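Allantoicase (Saccharomyces cerevisiae, PDB 1O59) catalyses the hydrolysis of allantoate to (S)-ureidoglycolate and urea, a step of purine breakdown that lets yeast draw on purines as a secondary nitrogen source. Local coordinates at residues F15-L18 against A19-A22; E23-S26 against I27-K31; S50-W53 against F54-E58; A115-N118 against G119-A122; V230-L233 against L234-G237. All coordinates share one frame; numbering follows the deposited sequence.

Contact 1: residues F15-L18 against A19-A22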
loop_
_atom_site.group_PDB
_atom_site.type_symbol
_atom_site.label_atom_id
_atom_site.label_comp_id
_atom_site.label_asym_id
_atom_site.label_seq_id
_atom_site.Cartn_x
_atom_site.Cartn_y
_atom_site.Cartn_z
ATOM N N PHE A 15 13.818 -9.329 -10.854
ATOM C CA PHE A 15 13.973 -9.332 -9.403
ATOM C C PHE A 15 15.014 -8.323 -8.921
ATOM O O PHE A 15 16.040 -8.106 -9.553
ATOM C CB PHE A 15 14.324 -10.742 -8.904
ATOM C CG PHE A 15 13.262 -11.758 -9.204
ATOM C CD1 PHE A 15 13.274 -12.459 -10.403
ATOM C CD2 PHE A 15 12.240 -11.995 -8.310
ATOM C CE1 PHE A 15 12.276 -13.371 -10.701
ATOM C CE2 PHE A 15 11.245 -12.912 -8.598
ATOM C CZ PHE A 15 11.260 -13.591 -9.799
ATOM N N PHE A 16 14.737 -7.724 -7.778
ATOM C CA PHE A 16 15.613 -6.738 -7.204
ATOM C C PHE A 16 16.232 -7.182 -5.883
ATOM O O PHE A 16 15.531 -7.602 -4.971
ATOM C CB PHE A 16 14.840 -5.455 -6.958
ATOM C CG PHE A 16 14.581 -4.674 -8.182
ATOM C CD1 PHE A 16 13.589 -5.063 -9.060
ATOM C CD2 PHE A 16 15.308 -3.532 -8.453
ATOM C CE1 PHE A 16 13.319 -4.334 -10.191
ATOM C CE2 PHE A 16 15.055 -2.797 -9.585
ATOM C CZ PHE A 16 14.057 -3.200 -10.463
ATOM N N SER A 17 17.557 -7.046 -5.797
ATOM C CA SER A 17 18.284 -7.200 -4.548
ATOM C C SER A 17 17.767 -6.205 -3.522
ATOM O O SER A 17 17.229 -5.151 -3.856
ATOM C CB SER A 17 19.786 -6.978 -4.741
ATOM O OG SER A 17 20.215 -7.402 -6.033
ATOM N N LEU A 18 17.956 -6.567 -2.262
ATOM C CA LEU A 18 17.581 -5.744 -1.132
ATOM C C LEU A 18 18.361 -4.415 -1.180
ATOM O O LEU A 18 17.807 -3.330 -0.950
ATOM C CB LEU A 18 17.885 -6.533 0.154
ATOM C CG LEU A 18 17.031 -6.332 1.413
ATOM C CD1 LEU A 18 15.515 -6.313 1.154
ATOM C CD2 LEU A 18 17.410 -7.437 2.418
ATOM N N ALA A 19 19.639 -4.512 -1.523
ATOM C CA ALA A 19 20.469 -3.333 -1.674
ATOM C C ALA A 19 19.899 -2.329 -2.689
ATOM O O ALA A 19 20.256 -1.147 -2.661
ATOM C CB ALA A 19 21.883 -3.736 -2.061
ATOM N N ASP A 20 19.008 -2.815 -3.558
ATOM C CA ASP A 20 18.425 -2.025 -4.666
ATOM C C ASP A 20 16.939 -1.713 -4.493
ATOM O O ASP A 20 16.261 -1.348 -5.455
ATOM C CB ASP A 20 18.664 -2.760 -5.995
ATOM C CG ASP A 20 20.149 -2.918 -6.303
ATOM O OD1 ASP A 20 20.953 -2.085 -5.822
ATOM O OD2 ASP A 20 20.609 -3.842 -7.003
ATOM N N GLU A 21 16.448 -1.821 -3.262
ATOM C CA GLU A 21 15.054 -1.506 -2.966
ATOM C C GLU A 21 14.643 -0.086 -3.367
ATOM O O GLU A 21 13.516 0.126 -3.799
ATOM C CB GLU A 21 14.738 -1.764 -1.489
ATOM C CG GLU A 21 13.249 -1.704 -1.179
ATOM C CD GLU A 21 12.892 -2.244 0.207
ATOM O OE1 GLU A 21 13.783 -2.727 0.947
ATOM O OE2 GLU A 21 11.699 -2.199 0.553
ATOM N N ALA A 22 15.544 0.883 -3.238
ATOM C CA ALA A 22 15.257 2.259 -3.680
ATOM C C ALA A 22 14.878 2.321 -5.171
ATOM O O ALA A 22 13.923 3.023 -5.562
ATOM C CB ALA A 22 16.453 3.181 -3.406
HETATM O O HOH W 1 18.693 -5.643 -7.929
HETATM O O HOH W 2 16.414 -2.503 1.515
#
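Leu18 and Glu21 run side by side and point the same way, with Leu18 CD1 lying 4.0 Å from Glu21 OE1, so that a methyl group flanks the carboxylate. Glu21 leaves the backbone with CG anti to N (chi1 -169°) and stays extended, which carries its carboxylate out to Arg160 of strand 160-164, with which OE1 forms a salt bridge. A water fills the angle between the two residues, donating both to Leu18 O and to Glu21 OE1. Here the chain leaves strand 14-16 and, by way of a short 3-10 turn, enters helix 21-31, with Asp20 at the N-cap position but making no capping bond through its side chain. The turn is closed by Asp20 N to Ser17 O at 3.0 Å and Glu21 N to Leu18 O at 3.1 Å. Asp20 instead turns its carboxylate back over Ser17, where OD2 accepts a hydrogen bond from a second water, which itself accepts from Ser17 N. On the inner side the Phe16 ring slants past Asp20, its CD2 3.8 Å from Asp20 O, and packs against Leu162 and Val164.

Contact 2: residues E23-S26 against I27-K31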
loop_
_atom_site.group_PDB
_atom_site.type_symbol
_atom_site.label_atom_id
_atom_site.label_comp_id
_atom_site.label_asym_id
_atom_site.label_seq_id
_atom_site.Cartn_x
_atom_site.Cartn_y
_atom_site.Cartn_z
ATOM N N GLU A 23 15.632 1.589 -5.990
ATOM C CA GLU A 23 15.357 1.486 -7.422
ATOM C C GLU A 23 14.073 0.699 -7.712
ATOM O O GLU A 23 13.306 1.065 -8.572
ATOM C CB GLU A 23 16.547 0.870 -8.129
ATOM C CG GLU A 23 17.754 1.800 -8.151
ATOM C CD GLU A 23 18.583 1.801 -6.870
ATOM O OE1 GLU A 23 19.440 2.696 -6.704
ATOM O OE2 GLU A 23 18.402 0.911 -6.034
ATOM N N PHE A 24 13.825 -0.359 -6.966
ATOM C CA PHE A 24 12.536 -1.050 -7.015
ATOM C C PHE A 24 11.366 -0.072 -6.750
ATOM O O PHE A 24 10.401 0.005 -7.523
ATOM C CB PHE A 24 12.563 -2.192 -6.002
ATOM C CG PHE A 24 11.281 -2.971 -5.903
ATOM C CD1 PHE A 24 10.893 -3.823 -6.921
ATOM C CD2 PHE A 24 10.483 -2.880 -4.770
ATOM C CE1 PHE A 24 9.730 -4.543 -6.842
ATOM C CE2 PHE A 24 9.303 -3.605 -4.675
ATOM C CZ PHE A 24 8.926 -4.439 -5.716
ATOM N N LYS A 25 11.475 0.689 -5.670
ATOM C CA LYS A 25 10.431 1.653 -5.290
ATOM C C LYS A 25 10.235 2.736 -6.348
ATOM O O LYS A 25 9.109 3.189 -6.593
ATOM C CB LYS A 25 10.755 2.290 -3.933
ATOM C CG LYS A 25 10.494 1.363 -2.720
ATOM C CD LYS A 25 11.363 1.780 -1.505
ATOM C CE LYS A 25 10.683 1.472 -0.122
ATOM N NZ LYS A 25 11.619 1.785 1.060
ATOM N N SER A 26 11.336 3.141 -6.970
ATOM C CA SER A 26 11.295 4.031 -8.112
ATOM C C SER A 26 10.339 3.556 -9.199
ATOM O O SER A 26 9.578 4.342 -9.782
ATOM C CB SER A 26 12.679 4.125 -8.745
ATOM O OG SER A 26 13.360 5.263 -8.285
ATOM N N ILE A 27 10.438 2.277 -9.519
ATOM C CA ILE A 27 9.691 1.729 -10.625
ATOM C C ILE A 27 8.242 1.526 -10.213
ATOM O O ILE A 27 7.314 1.891 -10.928
ATOM C CB ILE A 27 10.379 0.425 -11.088
ATOM C CG1 ILE A 27 11.648 0.790 -11.886
ATOM C CG2 ILE A 27 9.427 -0.447 -11.896
ATOM C CD1 ILE A 27 12.804 -0.065 -11.610
ATOM N N ILE A 28 8.069 0.951 -9.036
ATOM C CA ILE A 28 6.732 0.639 -8.508
ATOM C C ILE A 28 5.899 1.902 -8.295
ATOM O O ILE A 28 4.786 2.026 -8.802
ATOM C CB ILE A 28 6.879 -0.199 -7.199
ATOM C CG1 ILE A 28 7.491 -1.568 -7.524
ATOM C CG2 ILE A 28 5.573 -0.362 -6.496
ATOM C CD1 ILE A 28 6.724 -2.396 -8.611
ATOM N N ILE A 29 6.492 2.859 -7.607
ATOM C CA ILE A 29 5.781 4.029 -7.137
ATOM C C ILE A 29 5.912 5.221 -8.064
ATOM O O ILE A 29 4.915 5.719 -8.547
ATOM C CB ILE A 29 6.275 4.388 -5.739
ATOM C CG1 ILE A 29 5.985 3.242 -4.779
ATOM C CG2 ILE A 29 5.593 5.643 -5.241
ATOM C CD1 ILE A 29 6.830 3.280 -3.507
ATOM N N SER A 30 7.127 5.695 -8.299
ATOM C CA SER A 30 7.312 6.918 -9.072
ATOM C C SER A 30 6.867 6.707 -10.498
ATOM O O SER A 30 6.226 7.581 -11.081
ATOM C CB SER A 30 8.783 7.412 -9.082
ATOM O OG SER A 30 9.402 7.375 -7.794
ATOM N N LYS A 31 7.219 5.567 -11.088
ATOM C CA LYS A 31 6.893 5.344 -12.500
ATOM C C LYS A 31 5.487 4.793 -12.669
ATOM O O LYS A 31 4.720 5.278 -13.492
ATOM C CB LYS A 31 7.899 4.422 -13.169
ATOM C CG LYS A 31 9.264 5.052 -13.341
ATOM C CD LYS A 31 10.129 4.268 -14.333
ATOM C CE LYS A 31 11.603 4.331 -13.948
ATOM N NZ LYS A 31 12.492 4.034 -15.102
#
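Phe24 and Ile28 make the apolar heart of this helical turn. Ile28 CG1 sits over one face of the Phe24 ring, displaced toward its rim, in a CH-pi contact 3.8 Å from the ring centroid and 15° off the normal. The nearest ring atom is CZ, at 3.7 Å from Ile28 CG1, and Ile28 CD1 continues across CE1 and CZ. The two residues put these groups together from different first torsions: Phe24 swings CG anti to its N (chi1 178°), while Ile28 holds CG1 anti to its carbonyl carbon, back toward the preceding turn. One residue on, Ile29 CD1 reaches Lys25 CB at 4.1 Å. Ile27 CD1 lies against Glu23 O.

Backbone bonds fix this spacing. Ile28 N donates to Phe24 O at 2.9 Å, almost straight, and Ile29 N to Lys25 O at 2.8 Å, both in the i to i+4 pattern of an alpha helix. The pattern then widens: Lys31 N reaches Ser26 O at 3.0 Å, five residues back, a pi-type turn at the end of helix 21-31. Beyond it, Ile27 O accepts from Asn32 ND2.

Outside the helix, the Phe24 ring also meets that of Phe16 from strand 14-16, at a steep angle. Phe24, Ile27 and Ile28 all rest on Val164 of strand 160-164, and Phe24 and Ile28 also on Tyr193 of strand 186-196, so the helix lies with its apolar side against the antiparallel sheet that contains these strands.

Contact 3: residues S50-W53 against F54-E58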
loop_
_atom_site.group_PDB
_atom_site.type_symbol
_atom_site.label_atom_id
_atom_site.label_comp_id
_atom_site.label_asym_id
_atom_site.label_seq_id
_atom_site.Cartn_x
_atom_site.Cartn_y
_atom_site.Cartn_z
ATOM N N SER A 50 -6.359 -23.109 0.409
ATOM C CA SER A 50 -6.314 -24.561 0.337
ATOM C C SER A 50 -6.103 -25.181 1.713
ATOM O O SER A 50 -6.622 -26.239 2.019
ATOM C CB SER A 50 -5.146 -24.995 -0.574
ATOM O OG SER A 50 -3.905 -24.472 -0.129
ATOM N N ASP A 51 -5.273 -24.530 2.509
ATOM C CA ASP A 51 -4.764 -25.079 3.746
ATOM C C ASP A 51 -4.047 -23.957 4.478
ATOM O O ASP A 51 -3.639 -23.011 3.861
ATOM C CB ASP A 51 -3.768 -26.196 3.491
ATOM C CG ASP A 51 -3.388 -26.924 4.761
ATOM O OD1 ASP A 51 -4.243 -27.666 5.290
ATOM O OD2 ASP A 51 -2.290 -26.797 5.325
ATOM N N GLU A 52 -3.871 -24.123 5.785
ATOM C CA GLU A 52 -3.460 -23.094 6.738
ATOM C C GLU A 52 -2.900 -23.812 7.982
ATOM O O GLU A 52 -2.880 -23.234 9.069
ATOM C CB GLU A 52 -4.750 -22.374 7.195
ATOM C CG GLU A 52 -4.736 -20.894 7.061
ATOM C CD GLU A 52 -5.859 -20.188 7.812
ATOM O OE1 GLU A 52 -6.576 -20.769 8.651
ATOM O OE2 GLU A 52 -5.975 -18.984 7.579
ATOM N N TRP A 53 -2.517 -25.070 7.864
ATOM C CA TRP A 53 -2.377 -25.915 9.023
ATOM C C TRP A 53 -1.497 -25.304 10.123
ATOM O O TRP A 53 -1.879 -25.307 11.299
ATOM C CB TRP A 53 -1.886 -27.333 8.654
ATOM C CG TRP A 53 -1.681 -28.133 9.881
ATOM C CD1 TRP A 53 -0.536 -28.209 10.626
ATOM C CD2 TRP A 53 -2.658 -28.896 10.581
ATOM N NE1 TRP A 53 -0.740 -28.984 11.739
ATOM C CE2 TRP A 53 -2.036 -29.422 11.738
ATOM C CE3 TRP A 53 -4.005 -29.207 10.344
ATOM C CZ2 TRP A 53 -2.706 -30.234 12.660
ATOM C CZ3 TRP A 53 -4.685 -30.053 11.280
ATOM C CH2 TRP A 53 -4.029 -30.539 12.419
ATOM N N PHE A 54 -0.327 -24.799 9.759
ATOM C CA PHE A 54 0.647 -24.347 10.756
ATOM C C PHE A 54 0.565 -22.861 11.093
ATOM O O PHE A 54 1.046 -22.446 12.153
ATOM C CB PHE A 54 2.064 -24.703 10.329
ATOM C CG PHE A 54 2.371 -26.171 10.444
ATOM C CD1 PHE A 54 2.475 -26.774 11.687
ATOM C CD2 PHE A 54 2.558 -26.954 9.301
ATOM C CE1 PHE A 54 2.764 -28.145 11.800
ATOM C CE2 PHE A 54 2.825 -28.316 9.400
ATOM C CZ PHE A 54 2.927 -28.920 10.652
ATOM N N ALA A 55 -0.027 -22.066 10.209
ATOM C CA ALA A 55 -0.007 -20.626 10.370
ATOM C C ALA A 55 -0.942 -20.004 9.355
ATOM O O ALA A 55 -0.989 -20.488 8.230
ATOM C CB ALA A 55 1.405 -20.103 10.189
ATOM N N SER A 56 -1.664 -18.949 9.740
ATOM C CA SER A 56 -2.787 -18.437 8.942
ATOM C C SER A 56 -2.355 -17.709 7.739
ATOM O O SER A 56 -1.472 -16.880 7.819
ATOM C CB SER A 56 -3.633 -17.416 9.702
ATOM O OG SER A 56 -3.839 -17.881 11.008
ATOM N N ALA A 57 -3.102 -17.942 6.667
ATOM C CA ALA A 57 -3.021 -17.188 5.426
ATOM C C ALA A 57 -3.178 -15.695 5.633
ATOM O O ALA A 57 -2.579 -14.896 4.953
ATOM C CB ALA A 57 -4.088 -17.698 4.470
ATOM N N GLU A 58 -3.981 -15.321 6.601
ATOM C CA GLU A 58 -4.256 -13.910 6.890
ATOM C C GLU A 58 -3.014 -13.102 7.235
ATOM O O GLU A 58 -3.012 -11.863 7.070
ATOM C CB GLU A 58 -5.230 -13.804 8.063
ATOM C CG GLU A 58 -6.311 -12.791 7.830
ATOM C CD GLU A 58 -7.162 -12.570 9.061
ATOM O OE1 GLU A 58 -7.548 -13.606 9.723
ATOM O OE2 GLU A 58 -7.453 -11.361 9.349
HETATM O O HOH W 3 -6.569 -18.807 10.830
#
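An Asx turn at Asp51 runs into a classic beta bulge, in which Phe54 and Ala55 both face Glu84 of strand 83-84, and Trp53 of the one and Phe54 of the other form a T-shaped (edge-to-face) pair. The loop follows strand 45-49 and belongs to the first allantoicase repeat. The indole presents the edge of its five-membered ring, with CD1 3.3 Å above the plane of the Phe54 ring and over its centre. The planes stand at 84° to each other and the centroids lie 4.4 Å apart. Adjacent residues manage this because their first torsions differ: Trp53 has CG anti to its N (chi1 177°), whereas Phe54 has CG anti to its carbonyl carbon, and the two side chains converge from either end of the peptide that joins them.

The backbone of the pair is set by the Asx turn, in which Trp53 N donates to Asp51 OD2 at 3.1 Å, approaching from above the carboxylate plane. The same oxygen accepts from Arg86 N, so it ties the turn to the chain just after strand 83-84. Around the bend, Ala55 N makes a weak bond to Glu52 O.

Away from the aromatic pair, Glu52 reaches across to residues 56-57 with its side chain extended beyond CG. One water links its OE1 to Ser56 OG. Its other oxygen, Glu52 OE2, touches Ser56 CB at 3.5 Å and accepts from Ala57 N at 3.2 Å, the donor meeting it on the anti side, 28° out of the carboxylate plane.

Contact 4: residues A115-N118 against G119-A122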
loop_
_atom_site.group_PDB
_atom_site.type_symbol
_atom_site.label_atom_id
_atom_site.label_comp_id
_atom_site.label_asym_id
_atom_site.label_seq_id
_atom_site.Cartn_x
_atom_site.Cartn_y
_atom_site.Cartn_z
ATOM N N ALA A 115 10.485 -14.824 5.157
ATOM C CA ALA A 115 11.135 -14.607 6.469
ATOM C C ALA A 115 10.899 -15.693 7.505
ATOM O O ALA A 115 9.746 -16.046 7.821
ATOM C CB ALA A 115 10.712 -13.264 7.054
ATOM N N PHE A 116 12.007 -16.205 8.040
ATOM C CA PHE A 116 12.027 -17.238 9.093
ATOM C C PHE A 116 11.604 -18.640 8.642
ATOM O O PHE A 116 11.604 -19.573 9.457
ATOM C CB PHE A 116 11.221 -16.811 10.340
ATOM C CG PHE A 116 11.601 -15.464 10.874
ATOM C CD1 PHE A 116 12.844 -15.256 11.420
ATOM C CD2 PHE A 116 10.719 -14.394 10.794
ATOM C CE1 PHE A 116 13.198 -13.998 11.889
ATOM C CE2 PHE A 116 11.056 -13.141 11.254
ATOM C CZ PHE A 116 12.287 -12.940 11.807
ATOM N N PHE A 117 11.219 -18.798 7.372
ATOM C CA PHE A 117 11.045 -20.132 6.798
ATOM C C PHE A 117 12.381 -20.455 6.152
ATOM O O PHE A 117 12.668 -20.009 5.052
ATOM C CB PHE A 117 9.877 -20.176 5.825
ATOM C CG PHE A 117 8.571 -19.837 6.460
ATOM C CD1 PHE A 117 7.950 -20.748 7.320
ATOM C CD2 PHE A 117 7.973 -18.604 6.241
ATOM C CE1 PHE A 117 6.741 -20.459 7.921
ATOM C CE2 PHE A 117 6.748 -18.297 6.849
ATOM C CZ PHE A 117 6.129 -19.239 7.688
ATOM N N ASN A 118 13.229 -21.152 6.907
ATOM C CA ASN A 118 14.595 -21.432 6.501
ATOM C C ASN A 118 14.689 -22.877 6.041
ATOM O O ASN A 118 15.311 -23.677 6.670
ATOM C CB ASN A 118 15.595 -21.124 7.642
ATOM C CG ASN A 118 16.991 -20.757 7.118
ATOM O OD1 ASN A 118 17.139 -19.885 6.256
ATOM N ND2 ASN A 118 18.024 -21.405 7.652
ATOM N N GLY A 119 14.047 -23.188 4.929
ATOM C CA GLY A 119 14.139 -24.504 4.295
ATOM C C GLY A 119 12.753 -25.005 3.941
ATOM O O GLY A 119 12.558 -25.641 2.898
ATOM N N ASN A 120 11.786 -24.704 4.816
ATOM C CA ASN A 120 10.395 -25.034 4.575
ATOM C C ASN A 120 9.671 -23.865 3.870
ATOM O O ASN A 120 8.441 -23.834 3.810
ATOM C CB ASN A 120 9.697 -25.430 5.883
ATOM C CG ASN A 120 9.702 -24.311 6.925
ATOM O OD1 ASN A 120 10.613 -23.478 6.948
ATOM N ND2 ASN A 120 8.682 -24.289 7.793
ATOM N N HIS A 121 10.450 -22.909 3.349
ATOM C CA HIS A 121 9.922 -21.817 2.557
ATOM C C HIS A 121 9.259 -22.364 1.300
ATOM O O HIS A 121 9.604 -23.440 0.845
ATOM C CB HIS A 121 11.044 -20.878 2.148
ATOM C CG HIS A 121 12.141 -21.550 1.380
ATOM N ND1 HIS A 121 12.188 -21.553 0.005
ATOM C CD2 HIS A 121 13.197 -22.289 1.795
ATOM C CE1 HIS A 121 13.238 -22.245 -0.393
ATOM N NE2 HIS A 121 13.862 -22.712 0.674
ATOM N N ALA A 122 8.265 -21.633 0.782
ATOM C CA ALA A 122 7.722 -21.878 -0.565
ATOM C C ALA A 122 8.864 -22.038 -1.586
ATOM O O ALA A 122 9.667 -21.104 -1.721
ATOM C CB ALA A 122 6.872 -20.708 -0.980
HETATM O O HOH W 4 12.311 -22.809 9.326
#
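Phe117 carries the packed side of this turn, with Asn120 and His121 closing on it from the following residues. Asn120 OD1 comes within 3.4 Å of Phe117 CA and lies in the plane of the aromatic ring, at its edge. The amide nitrogen is beside it, ND2 at 3.6 Å from Phe117 CD1, and the amide and ring planes are inclined by 59°. Asn120 gets there by placing CG between its N and its carbonyl carbon (chi1 61°), which folds the amide back over the turn; ND2 goes on to a hydrogen bond with Glu84 OE2. His121 CB packs on Phe117 O at 3.4 Å, and its imidazole lies obliquely by the same oxygen, with ND1 donating to Ala122 O at 3.1 Å. Beyond the segments the Phe117 ring stacks on Tyr80.

The outer side is held more lightly. A water bridges the turn, accepting from Asn118 N and donating to Asn120 OD1, while Gly119 N reaches Phe117 O in a long, weak bond of 3.5 Å. Asn118 and Gly119 lie exposed at the tip, and Gly119 has a positive phi of 133°, a conformation suited to glycine. The weak bond closes an inverse gamma turn at Asn118, set in the loop that leads from strand 105-113 to strand 124-130 and so joins the two sheets of the beta sandwich in the first allantoicase repeat.

Contact 5: residues V230-L233 against L234-G237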
loop_
_atom_site.group_PDB
_atom_site.type_symbol
_atom_site.label_atom_id
_atom_site.label_comp_id
_atom_site.label_asym_id
_atom_site.label_seq_id
_atom_site.Cartn_x
_atom_site.Cartn_y
_atom_site.Cartn_z
ATOM N N VAL A 230 4.486 7.134 4.689
ATOM C CA VAL A 230 3.703 8.188 4.055
ATOM C C VAL A 230 2.459 7.630 3.361
ATOM O O VAL A 230 1.453 8.318 3.249
ATOM C CB VAL A 230 4.541 9.069 3.056
ATOM C CG1 VAL A 230 5.371 10.084 3.814
ATOM C CG2 VAL A 230 5.420 8.209 2.096
ATOM N N ASP A 231 2.526 6.395 2.887
ATOM C CA ASP A 231 1.360 5.800 2.241
ATOM C C ASP A 231 0.187 5.609 3.185
ATOM O O ASP A 231 -0.950 5.510 2.740
ATOM C CB ASP A 231 1.710 4.498 1.509
ATOM C CG ASP A 231 2.251 3.458 2.408
ATOM O OD1 ASP A 231 3.327 3.723 3.001
ATOM O OD2 ASP A 231 1.690 2.335 2.554
ATOM N N ASN A 232 0.451 5.633 4.485
ATOM C CA ASN A 232 -0.608 5.542 5.450
ATOM C C ASN A 232 -1.488 6.782 5.452
ATOM O O ASN A 232 -2.591 6.742 5.985
ATOM C CB ASN A 232 -0.052 5.306 6.861
ATOM C CG ASN A 232 0.529 3.905 7.044
ATOM O OD1 ASN A 232 0.238 3.001 6.238
ATOM N ND2 ASN A 232 1.349 3.711 8.103
ATOM N N LEU A 233 -1.009 7.881 4.881
ATOM C CA LEU A 233 -1.771 9.146 4.873
ATOM C C LEU A 233 -3.081 9.094 4.080
ATOM O O LEU A 233 -3.952 9.925 4.271
ATOM C CB LEU A 233 -0.927 10.254 4.266
ATOM C CG LEU A 233 0.242 10.748 5.134
ATOM C CD1 LEU A 233 1.111 11.665 4.287
ATOM C CD2 LEU A 233 -0.240 11.461 6.424
ATOM N N LEU A 234 -3.171 8.125 3.163
ATOM C CA LEU A 234 -4.193 8.082 2.160
ATOM C C LEU A 234 -5.153 6.921 2.411
ATOM O O LEU A 234 -5.995 6.596 1.567
ATOM C CB LEU A 234 -3.507 7.941 0.793
ATOM C CG LEU A 234 -2.239 8.773 0.571
ATOM C CD1 LEU A 234 -1.590 8.471 -0.749
ATOM C CD2 LEU A 234 -2.508 10.286 0.642
ATOM N N LEU A 235 -5.050 6.298 3.577
ATOM C CA LEU A 235 -5.806 5.077 3.833
ATOM C C LEU A 235 -7.253 5.340 4.268
ATOM O O LEU A 235 -7.588 6.405 4.731
ATOM C CB LEU A 235 -5.104 4.241 4.914
ATOM C CG LEU A 235 -3.724 3.700 4.534
ATOM C CD1 LEU A 235 -3.173 2.937 5.722
ATOM C CD2 LEU A 235 -3.802 2.803 3.302
ATOM N N PRO A 236 -8.089 4.331 4.188
ATOM C CA PRO A 236 -9.422 4.454 4.745
ATOM C C PRO A 236 -9.356 4.557 6.272
ATOM O O PRO A 236 -8.405 4.033 6.900
ATOM C CB PRO A 236 -10.144 3.147 4.330
ATOM C CG PRO A 236 -9.214 2.396 3.417
ATOM C CD PRO A 236 -7.828 2.993 3.629
ATOM N N GLY A 237 -10.374 5.210 6.847
ATOM C CA GLY A 237 -10.530 5.288 8.275
ATOM C C GLY A 237 -9.569 6.231 8.941
ATOM O O GLY A 237 -8.710 6.852 8.314
#
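Leu235 folds back alongside Asn232, the two side chains pointing the same way. Its CB starts 3.7 Å from Asn232 O. With CG anti to the carbonyl carbon (chi1 -65°), the chain turns in over the preceding residues, and CG settles 3.7 Å from Asn232 CA, also touching Asn232 O. At the tip the methyls divide. CD1 continues along the asparagine to Asn232 OD1 at 3.5 Å, also meeting CA of that residue, while CD2 lies 4.0 Å from Asp231 O. The amide that CD1 brushes is itself held at both ends: OD1 accepts from Lys41 NZ and ND2 donates to Gly245 O. Asp231 is hydrogen-bonded through OD1 to Ser229 OG, and its OD2 forms a salt bridge with Lys41, outside the two segments, so one ammonium group is shared by two neighbouring side chains.

The backbone that permits this fold is a short 3-10 turn over 230-233, running on with loosening bonds. Leu233 N to Val230 O, within the turn, measures 3.0 Å. The next two, Leu234 N to Asp231 O and Leu235 N to Asn232 O, are both weak at 3.5 Å. Leu234 stays close to its neighbour, its CD2 4.0 Å from Leu233 CB.

In the loop that leads from strand 227-228 to strand 246-247, the turn is buried in the second allantoicase repeat. Leu233 packs onto Ala260 and Ile262 of strand 258-263 and onto Val347 and Ile350 of strand 346-354, Leu234 joins it on Ile262, and Leu235 lies against Lys41 and Leu42 from the N-terminal part of the chain.

Contacts 1 and 2 follow each other along the chain and share helix 21-31; their centres are 11 Å apart, and Phe16 CZ of contact 1 meets Ile27 CD1 of contact 2 at 3.6 Å. Contacts 3 and 4 come next, two loops of the first allantoicase repeat with centres 14 Å and nearest atoms about 5 Å apart; Glu84 is a partner of both. Contact 5 comes last, in the second repeat, 28 Å from contact 3 and 31 Å from contact 4 between centres. Helix 21-31 packs on a sheet of the first repeat, yet contacts 2 and 5 have nearest atoms about 7 Å apart, consistent with a place at the interface of the repeats.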